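Local structure of benzoylformate decarboxylase (Mycobacterium smegmatis, 4Q9D) at residues 100-105 with 109-114; 344-349 with 356-361; 374-377 with 381-384. The protein belongs to the thiamine pyrophosphate-dependent enzyme family, is built from three alpha/beta domains, assembles as four chains and carries a bound magnesium ion. All coordinates share one frame; numbering follows the deposited sequence. Where two conformers were deposited one is given.

Interaction 1. Residues 100-105 with 109-114; sequences GQQTRE and VDPYLN
Gln102 reaches across to the loop 109-114, and its side chain lies along the turn from CB to NE2. At its root, CB lies 3.5 Å from Asn114 OD1. One bond further out, CG packs 3.8 Å from Pro111 CG, the two side chains running antiparallel alongside each other. The bend at chi2 (-78°) turns the amide past the proline ring, with CD still 3.9 Å from Pro111 CG. At the tip, NE2 donates to Tyr112 O over 2.8 Å in an almost straight bond (171° at the hydrogen) that lies in the amide plane; the same nitrogen also binds Tyr281 O of the second subunit. OE1 turns back to accept from Thr103 N, which fixes the rotation of the amide. Beside this side chain, Gln101 OE1 and Asn114 OD1 come within 3.1 Å without bonding, since both are acceptors. Gln101 OE1 takes Gln102 N, Gln101 NE2 reaches Asn115 O, and Asn114 ND2 gives to Asp110 OD1. Asp110 OD2 forms salt bridges to Arg90 and Arg304 of the second subunit. Buried Gln102, just beyond strand 95-101 of the N-terminal alpha/beta domain, thus clasps the type II beta turn Pro111 to Asn114 at a subunit interface.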
loop_
_atom_site.group_PDB
_atom_site.type_symbol
_atom_site.label_atom_id
_atom_site.label_comp_id
_atom_site.label_asym_id
_atom_site.label_seq_id
_atom_site.Cartn_x
_atom_site.Cartn_y
_atom_site.Cartn_z
ATOM N N GLY B 100 8.718 15.574 9.765
ATOM C CA GLY B 100 7.944 15.825 10.965
ATOM C C GLY B 100 6.530 15.334 10.727
ATOM O O GLY B 100 6.096 15.134 9.579
ATOM N N GLN B 101 5.809 15.119 11.818
ATOM C CA GLN B 101 4.436 14.637 11.770
ATOM C C GLN B 101 3.647 15.404 12.848
ATOM O O GLN B 101 4.244 15.929 13.793
ATOM C CB GLN B 101 4.464 13.128 12.042
ATOM C CG GLN B 101 3.114 12.478 12.310
ATOM C CD GLN B 101 2.197 12.484 11.090
ATOM O OE1 GLN B 101 1.600 13.513 10.739
ATOM N NE2 GLN B 101 2.027 11.313 10.481
ATOM N N GLN B 102 2.329 15.511 12.707
ATOM C CA GLN B 102 1.542 16.176 13.739
ATOM C C GLN B 102 1.670 15.465 15.090
ATOM O O GLN B 102 1.926 14.254 15.168
ATOM C CB GLN B 102 0.060 16.357 13.322
ATOM C CG GLN B 102 -0.186 17.715 12.645
ATOM C CD GLN B 102 -0.281 18.859 13.687
ATOM O OE1 GLN B 102 0.191 18.714 14.812
ATOM N NE2 GLN B 102 -0.924 19.971 13.317
ATOM N N THR B 103 1.502 16.234 16.159
ATOM C CA THR B 103 1.654 15.718 17.512
ATOM C C THR B 103 0.706 14.539 17.762
ATOM O O THR B 103 -0.433 14.523 17.267
ATOM C CB THR B 103 1.388 16.834 18.591
ATOM O OG1 THR B 103 1.217 16.201 19.845
ATOM C CG2 THR B 103 0.104 17.594 18.284
ATOM N N ARG B 104 1.172 13.552 18.521
ATOM C CA ARG B 104 0.297 12.458 18.936
ATOM C C ARG B 104 -0.915 12.961 19.729
ATOM O O ARG B 104 -1.917 12.238 19.853
ATOM C CB ARG B 104 1.068 11.423 19.774
ATOM C CG ARG B 104 2.279 10.834 19.084
ATOM C CD ARG B 104 2.909 9.743 19.937
ATOM N NE ARG B 104 4.184 9.320 19.368
ATOM C CZ ARG B 104 4.355 8.291 18.544
ATOM N NH1 ARG B 104 3.313 7.543 18.178
ATOM N NH2 ARG B 104 5.576 8.014 18.093
ATOM N N GLU B 105 -0.839 14.192 20.258
ATOM C CA GLU B 105 -1.942 14.732 21.074
ATOM C C GLU B 105 -3.158 15.101 20.229
ATOM O O GLU B 105 -4.226 15.299 20.768
ATOM C CB GLU B 105 -1.516 15.997 21.848
ATOM C CG GLU B 105 -0.231 15.851 22.627
ATOM C CD GLU B 105 -0.498 15.420 24.051
ATOM O OE1 GLU B 105 0.429 14.908 24.705
ATOM O OE2 GLU B 105 -1.649 15.589 24.513
ATOM N N VAL B 109 -7.574 13.520 14.932
ATOM C CA VAL B 109 -8.638 14.321 14.340
ATOM C C VAL B 109 -8.222 14.822 12.949
ATOM O O VAL B 109 -8.932 15.605 12.321
ATOM C CB VAL B 109 -9.080 15.501 15.267
ATOM C CG1 VAL B 109 -9.299 14.991 16.743
ATOM C CG2 VAL B 109 -8.077 16.654 15.237
ATOM N N ASP B 110 -7.064 14.361 12.486
ATOM C CA ASP B 110 -6.521 14.768 11.183
ATOM C C ASP B 110 -6.380 16.283 11.074
ATOM O O ASP B 110 -7.002 16.908 10.237
ATOM C CB ASP B 110 -7.331 14.178 10.009
ATOM C CG ASP B 110 -6.613 14.345 8.649
ATOM O OD1 ASP B 110 -5.377 14.508 8.629
ATOM O OD2 ASP B 110 -7.282 14.339 7.604
ATOM N N PRO B 111 -5.567 16.884 11.958
ATOM C CA PRO B 111 -5.444 18.347 11.989
ATOM C C PRO B 111 -4.642 18.893 10.799
ATOM O O PRO B 111 -4.187 18.118 9.944
ATOM C CB PRO B 111 -4.707 18.602 13.313
ATOM C CG PRO B 111 -3.835 17.365 13.505
ATOM C CD PRO B 111 -4.722 16.223 12.969
ATOM N N TYR B 112 -4.489 20.217 10.736
ATOM C CA TYR B 112 -3.792 20.878 9.620
ATOM C C TYR B 112 -2.367 20.348 9.575
ATOM O O TYR B 112 -1.711 20.237 10.629
ATOM C CB TYR B 112 -3.714 22.373 9.896
ATOM C CG TYR B 112 -3.411 23.295 8.727
ATOM C CD1 TYR B 112 -4.308 23.438 7.680
ATOM C CD2 TYR B 112 -2.271 24.087 8.725
ATOM C CE1 TYR B 112 -4.079 24.334 6.648
ATOM C CE2 TYR B 112 -2.018 24.980 7.686
ATOM C CZ TYR B 112 -2.930 25.100 6.663
ATOM O OH TYR B 112 -2.721 26.006 5.652
ATOM N N LEU B 113 -1.903 20.040 8.361
ATOM C CA LEU B 113 -0.541 19.536 8.117
ATOM C C LEU B 113 -0.233 18.193 8.780
ATOM O O LEU B 113 0.916 17.820 8.930
ATOM C CB LEU B 113 0.505 20.587 8.483
ATOM C CG LEU B 113 0.572 21.694 7.406
ATOM C CD1 LEU B 113 1.274 22.929 7.936
ATOM C CD2 LEU B 113 1.237 21.213 6.087
ATOM N N ASN B 114 -1.270 17.471 9.183
ATOM C CA ASN B 114 -1.127 16.057 9.527
ATOM C C ASN B 114 -0.678 15.301 8.283
ATOM O O ASN B 114 -0.976 15.710 7.159
ATOM C CB ASN B 114 -2.478 15.509 9.976
ATOM C CG ASN B 114 -2.390 14.151 10.610
ATOM O OD1 ASN B 114 -1.444 13.852 11.339
ATOM N ND2 ASN B 114 -3.421 13.322 10.383
#

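Interaction 2. Residues 344-349 with 356-361; sequences QRHSDI and TSNAVY
Over one face of the His346 ring sits the amide nitrogen of Asn358, 3.8 Å above the plane and displaced toward the rim, with ring and amide planes 30° apart. The amide in turn stands nearly perpendicular to the carboxylate of Asp348. These flat groups gather at the capped N-terminus of helix 357-367, where Thr356 is the N-cap residue and the loop 344-349 runs alongside the first turn. Asn358 spends its amide nitrogen twice, both acceptors lying close to the amide plane: ND2 donates to His346 O at 2.8 Å and to Asp348 OD2 at 3.0 Å. Its CG stands opposite the backbone N (chi1 -177°), which sends the amide out from the helix toward the loop. OD1 of the same residue accepts from Trp388 NE1 of helix 382-388, so the amide is held at both ends. Asp348 OD2 is gripped from opposite faces of its carboxylate plane: Asn358 ND2 comes from above the plane, and Thr356 OG1 donates at 2.9 Å from the anti side. The carboxylate lies by the helix N-terminus, where the helix dipole would probably favour its negative charge. Water 2 links the backbones, accepting from Asp348 N and donating to Asn358 O, while Ala359 CB packs 3.9 Å from Asp348 CB. Thr356 OG1 also accepts the capping bond from Ala359 N over 2.9 Å.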
loop_
_atom_site.group_PDB
_atom_site.type_symbol
_atom_site.label_atom_id
_atom_site.label_comp_id
_atom_site.label_asym_id
_atom_site.label_seq_id
_atom_site.Cartn_x
_atom_site.Cartn_y
_atom_site.Cartn_z
ATOM N N GLN B 344 34.703 9.273 -33.121
ATOM C CA GLN B 344 34.614 10.121 -34.284
ATOM C C GLN B 344 34.757 11.573 -33.849
ATOM O O GLN B 344 33.763 12.274 -33.692
ATOM C CB GLN B 344 33.290 9.876 -35.005
ATOM C CG GLN B 344 33.140 8.434 -35.506
ATOM C CD GLN B 344 34.223 8.040 -36.517
ATOM O OE1 GLN B 344 34.396 8.706 -37.540
ATOM N NE2 GLN B 344 34.957 6.959 -36.228
ATOM N N ARG B 345 35.996 12.013 -33.619
ATOM C CA ARG B 345 36.244 13.411 -33.268
ATOM C C ARG B 345 36.472 14.233 -34.536
ATOM O O ARG B 345 37.196 13.823 -35.448
ATOM C CB ARG B 345 37.472 13.584 -32.369
ATOM C CG ARG B 345 37.434 12.888 -31.040
ATOM C CD ARG B 345 38.684 13.175 -30.216
ATOM N NE ARG B 345 38.388 13.106 -28.778
ATOM C CZ ARG B 345 38.947 12.266 -27.899
ATOM N NH1 ARG B 345 39.884 11.396 -28.285
ATOM N NH2 ARG B 345 38.569 12.305 -26.612
ATOM N N HIS B 346 35.848 15.399 -34.581
ATOM C CA HIS B 346 36.214 16.439 -35.516
ATOM C C HIS B 346 35.913 17.752 -34.801
ATOM O O HIS B 346 34.966 17.838 -34.020
ATOM C CB HIS B 346 35.417 16.309 -36.812
ATOM C CG HIS B 346 34.011 16.812 -36.705
ATOM N ND1 HIS B 346 33.665 18.117 -36.988
ATOM C CD2 HIS B 346 32.866 16.188 -36.334
ATOM C CE1 HIS B 346 32.363 18.275 -36.807
ATOM N NE2 HIS B 346 31.856 17.120 -36.411
ATOM N N SER B 347 36.722 18.770 -35.055
ATOM C CA SER B 347 36.648 19.999 -34.287
ATOM C C SER B 347 35.760 21.071 -34.906
ATOM O O SER B 347 35.818 21.304 -36.109
ATOM C CB SER B 347 38.043 20.575 -34.101
ATOM O OG SER B 347 37.920 21.832 -33.494
ATOM N N ASP B 348 34.942 21.722 -34.081
ATOM C CA ASP B 348 34.181 22.897 -34.517
ATOM C C ASP B 348 34.696 24.157 -33.822
ATOM O O ASP B 348 33.978 25.141 -33.685
ATOM C CB ASP B 348 32.701 22.729 -34.205
ATOM C CG ASP B 348 32.028 21.729 -35.111
ATOM O OD1 ASP B 348 32.387 21.695 -36.306
ATOM O OD2 ASP B 348 31.137 20.986 -34.630
ATOM N N ILE B 349 35.936 24.111 -33.358
ATOM C CA ILE B 349 36.599 25.297 -32.807
ATOM C C ILE B 349 37.468 25.902 -33.906
ATOM O O ILE B 349 38.143 25.158 -34.618
ATOM C CB ILE B 349 37.544 24.889 -31.674
ATOM C CG1 ILE B 349 36.758 24.367 -30.477
ATOM C CG2 ILE B 349 38.513 26.028 -31.300
ATOM C CD1 ILE B 349 37.678 23.973 -29.324
ATOM N N THR B 356 27.693 24.473 -32.006
ATOM C CA THR B 356 27.335 23.074 -31.880
ATOM C C THR B 356 27.670 22.589 -30.459
ATOM O O THR B 356 28.583 23.105 -29.809
ATOM C CB THR B 356 28.124 22.217 -32.888
ATOM O OG1 THR B 356 29.521 22.360 -32.629
ATOM C CG2 THR B 356 27.834 22.650 -34.319
ATOM N N SER B 357 26.954 21.586 -29.976
ATOM C CA SER B 357 27.367 20.964 -28.714
ATOM C C SER B 357 28.768 20.337 -28.843
ATOM O O SER B 357 29.527 20.239 -27.869
ATOM C CB SER B 357 26.333 19.927 -28.242
ATOM O OG SER B 357 25.891 19.103 -29.308
ATOM N N ASN B 358 29.114 19.919 -30.053
ATOM C CA ASN B 358 30.456 19.403 -30.313
ATOM C C ASN B 358 31.541 20.453 -29.996
ATOM O O ASN B 358 32.560 20.140 -29.366
ATOM C CB ASN B 358 30.540 18.895 -31.759
ATOM C CG ASN B 358 31.885 18.277 -32.080
ATOM O OD1 ASN B 358 32.285 17.292 -31.459
ATOM N ND2 ASN B 358 32.599 18.857 -33.050
ATOM N N ALA B 359 31.312 21.706 -30.403
ATOM C CA ALA B 359 32.223 22.798 -30.052
ATOM C C ALA B 359 32.326 22.963 -28.543
ATOM O O ALA B 359 33.414 23.110 -28.006
ATOM C CB ALA B 359 31.747 24.110 -30.669
ATOM N N VAL B 360 31.178 22.964 -27.861
ATOM C CA VAL B 360 31.136 23.202 -26.416
ATOM C C VAL B 360 31.952 22.175 -25.653
ATOM O O VAL B 360 32.730 22.527 -24.775
ATOM C CB VAL B 360 29.669 23.141 -25.844
ATOM C CG1 VAL B 360 29.684 23.244 -24.315
ATOM C CG2 VAL B 360 28.808 24.209 -26.455
ATOM N N TYR B 361 31.746 20.892 -25.961
ATOM C CA TYR B 361 32.453 19.841 -25.222
ATOM C C TYR B 361 33.946 19.794 -25.520
ATOM O O TYR B 361 34.740 19.450 -24.647
ATOM C CB TYR B 361 31.804 18.473 -25.424
ATOM C CG TYR B 361 30.565 18.278 -24.571
ATOM C CD1 TYR B 361 30.629 17.593 -23.359
ATOM C CD2 TYR B 361 29.334 18.805 -24.966
ATOM C CE1 TYR B 361 29.474 17.438 -22.552
ATOM C CE2 TYR B 361 28.193 18.650 -24.181
ATOM C CZ TYR B 361 28.264 17.965 -22.985
ATOM O OH TYR B 361 27.109 17.813 -22.249
HETATM O O HOH W 1 33.310 15.226 -33.037
HETATM O O HOH W 2 34.581 20.878 -31.533
#

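Interaction 3. Residues 374-377 with 381-384; sequences VVME and TMLD
Near the end of strand 373-377, the methyl of Met376 meets the sulfur of Met382, in the first turn of helix 382-388. The contact is mainly apolar. Met376 CE touches Met382 SD at 3.5 Å, and Met376 CG lies 3.8 Å from the same sulfur, so that the sulfur rests against the strand residue at two points of its chain. Seen from the other residue, Met382 CG stands 4.0 Å from Met376 CE. Met382 was modelled in two conformers, and these distances hold for one of them; this half of the contact is therefore somewhat doubtful. Met376 leaves the strand toward the helix with CG opposite the backbone N (chi1 172°), bends at chi2, and is then nearly extended about its last torsion (156°), which carries the methyl to the start of the helix.

A second group of contacts sets the same methyl against oxygen atoms. Met376 CE is 3.6 Å from Thr381 O and 3.8 Å from Thr381 OG1. No hydrogen bond crosses between the segments. Thr381 holds the N-cap position, yet its side chain makes no capping bond; its hydroxyl hydrogen-bonds with Ser378 OG in the connecting loop and with Tyr361 OH of helix 357-367.

Around these side chains, Met376 also rests on Thr431 of the neighbouring strand 428-433, while Pro237 touches Met382. The joined elements belong to the beta-alpha-beta unit of strand 373-377, helix 382-388 and strand 397-399, in a parallel sheet of the domain that carries the magnesium ion, about 8 Å from the side chain of Thr381. With no directional bond between the segments, the contact is probably mainly dispersive, the weakly polarised methyl beside sulfur tolerating the two Thr381 oxygens.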
loop_
_atom_site.group_PDB
_atom_site.type_symbol
_atom_site.label_atom_id
_atom_site.label_comp_id
_atom_site.label_asym_id
_atom_site.label_seq_id
_atom_site.Cartn_x
_atom_site.Cartn_y
_atom_site.Cartn_z
ATOM N N VAL B 374 32.648 15.228 -13.220
ATOM C CA VAL B 374 31.690 15.671 -14.212
ATOM C C VAL B 374 30.285 15.242 -13.768
ATOM O O VAL B 374 30.093 14.078 -13.406
ATOM C CB VAL B 374 32.016 15.077 -15.613
ATOM C CG1 VAL B 374 30.831 15.289 -16.586
ATOM C CG2 VAL B 374 33.294 15.724 -16.177
ATOM N N VAL B 375 29.322 16.176 -13.780
ATOM C CA VAL B 375 27.904 15.832 -13.575
ATOM C C VAL B 375 27.174 16.062 -14.895
ATOM O O VAL B 375 27.317 17.123 -15.497
ATOM C CB VAL B 375 27.246 16.687 -12.460
ATOM C CG1 VAL B 375 25.754 16.381 -12.368
ATOM C CG2 VAL B 375 27.916 16.415 -11.130
ATOM N N MET B 376 26.393 15.080 -15.349
ATOM C CA MET B 376 25.805 15.155 -16.688
ATOM C C MET B 376 24.289 15.166 -16.618
ATOM O O MET B 376 23.692 14.294 -15.992
ATOM C CB MET B 376 26.222 13.927 -17.523
ATOM C CG MET B 376 25.488 13.838 -18.890
ATOM S SD MET B 376 26.005 15.207 -19.993
ATOM C CE MET B 376 25.624 14.486 -21.602
ATOM N N GLU B 377 23.678 16.135 -17.290
ATOM C CA GLU B 377 22.229 16.217 -17.405
ATOM C C GLU B 377 21.877 16.942 -18.699
ATOM O O GLU B 377 21.394 18.074 -18.675
ATOM C CB GLU B 377 21.633 16.954 -16.206
ATOM C CG GLU B 377 20.130 16.781 -16.054
ATOM C CD GLU B 377 19.673 16.895 -14.613
ATOM O OE1 GLU B 377 19.074 17.931 -14.258
ATOM O OE2 GLU B 377 19.912 15.947 -13.836
ATOM N N THR B 381 23.064 15.666 -25.644
ATOM C CA THR B 381 24.513 15.766 -25.867
ATOM C C THR B 381 25.367 14.622 -25.301
ATOM O O THR B 381 26.573 14.781 -25.088
ATOM C CB THR B 381 25.077 17.149 -25.455
ATOM O OG1 THR B 381 25.049 17.281 -24.036
ATOM C CG2 THR B 381 24.248 18.275 -26.082
ATOM N N MET B 382 24.763 13.458 -25.083
ATOM C CA MET B 382 25.541 12.320 -24.588
ATOM C C MET B 382 26.705 11.945 -25.524
ATOM O O MET B 382 27.798 11.595 -25.063
ATOM C CB MET B 382 24.634 11.110 -24.343
ATOM C CG MET B 382 23.829 11.203 -23.030
ATOM S SD MET B 382 24.802 11.122 -21.503
ATOM C CE MET B 382 25.422 9.425 -21.471
ATOM N N LEU B 383 26.478 12.031 -26.833
ATOM C CA LEU B 383 27.541 11.684 -27.793
ATOM C C LEU B 383 28.741 12.598 -27.608
ATOM O O LEU B 383 29.878 12.133 -27.618
ATOM C CB LEU B 383 27.045 11.763 -29.248
ATOM C CG LEU B 383 28.117 11.576 -30.343
ATOM C CD1 LEU B 383 28.903 10.266 -30.180
ATOM C CD2 LEU B 383 27.517 11.692 -31.760
ATOM N N ASP B 384 28.480 13.889 -27.374
ATOM C CA ASP B 384 29.549 14.875 -27.175
ATOM C C ASP B 384 30.359 14.627 -25.915
ATOM O O ASP B 384 31.570 14.819 -25.890
ATOM C CB ASP B 384 28.964 16.294 -27.189
ATOM C CG ASP B 384 28.148 16.554 -28.451
ATOM O OD1 ASP B 384 28.685 16.333 -29.562
ATOM O OD2 ASP B 384 26.963 16.913 -28.349
#

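How the interactions relate
From the N terminus, interaction 1 comes first and closes a short loop just after strand 95-101 of the N-terminal domain. The chain then crosses the central domain before interaction 2 fastens the loop leading to helix 357-367, and interaction 3 follows soon after, spanning the short loop between strand 373-377 and helix 382-388. The three are in series, neither nested nor crossed. Interaction 1 stands apart, its centre 44 Å from that of interaction 3 and 56 Å from that of interaction 2, on the opposite side of the chain's centre from the other two. Interactions 2 and 3 touch: Ser357 OG and Asp384 OD2, and Tyr361 OH and Thr381 OG1, probably hydrogen-bond, joining the two helix starts.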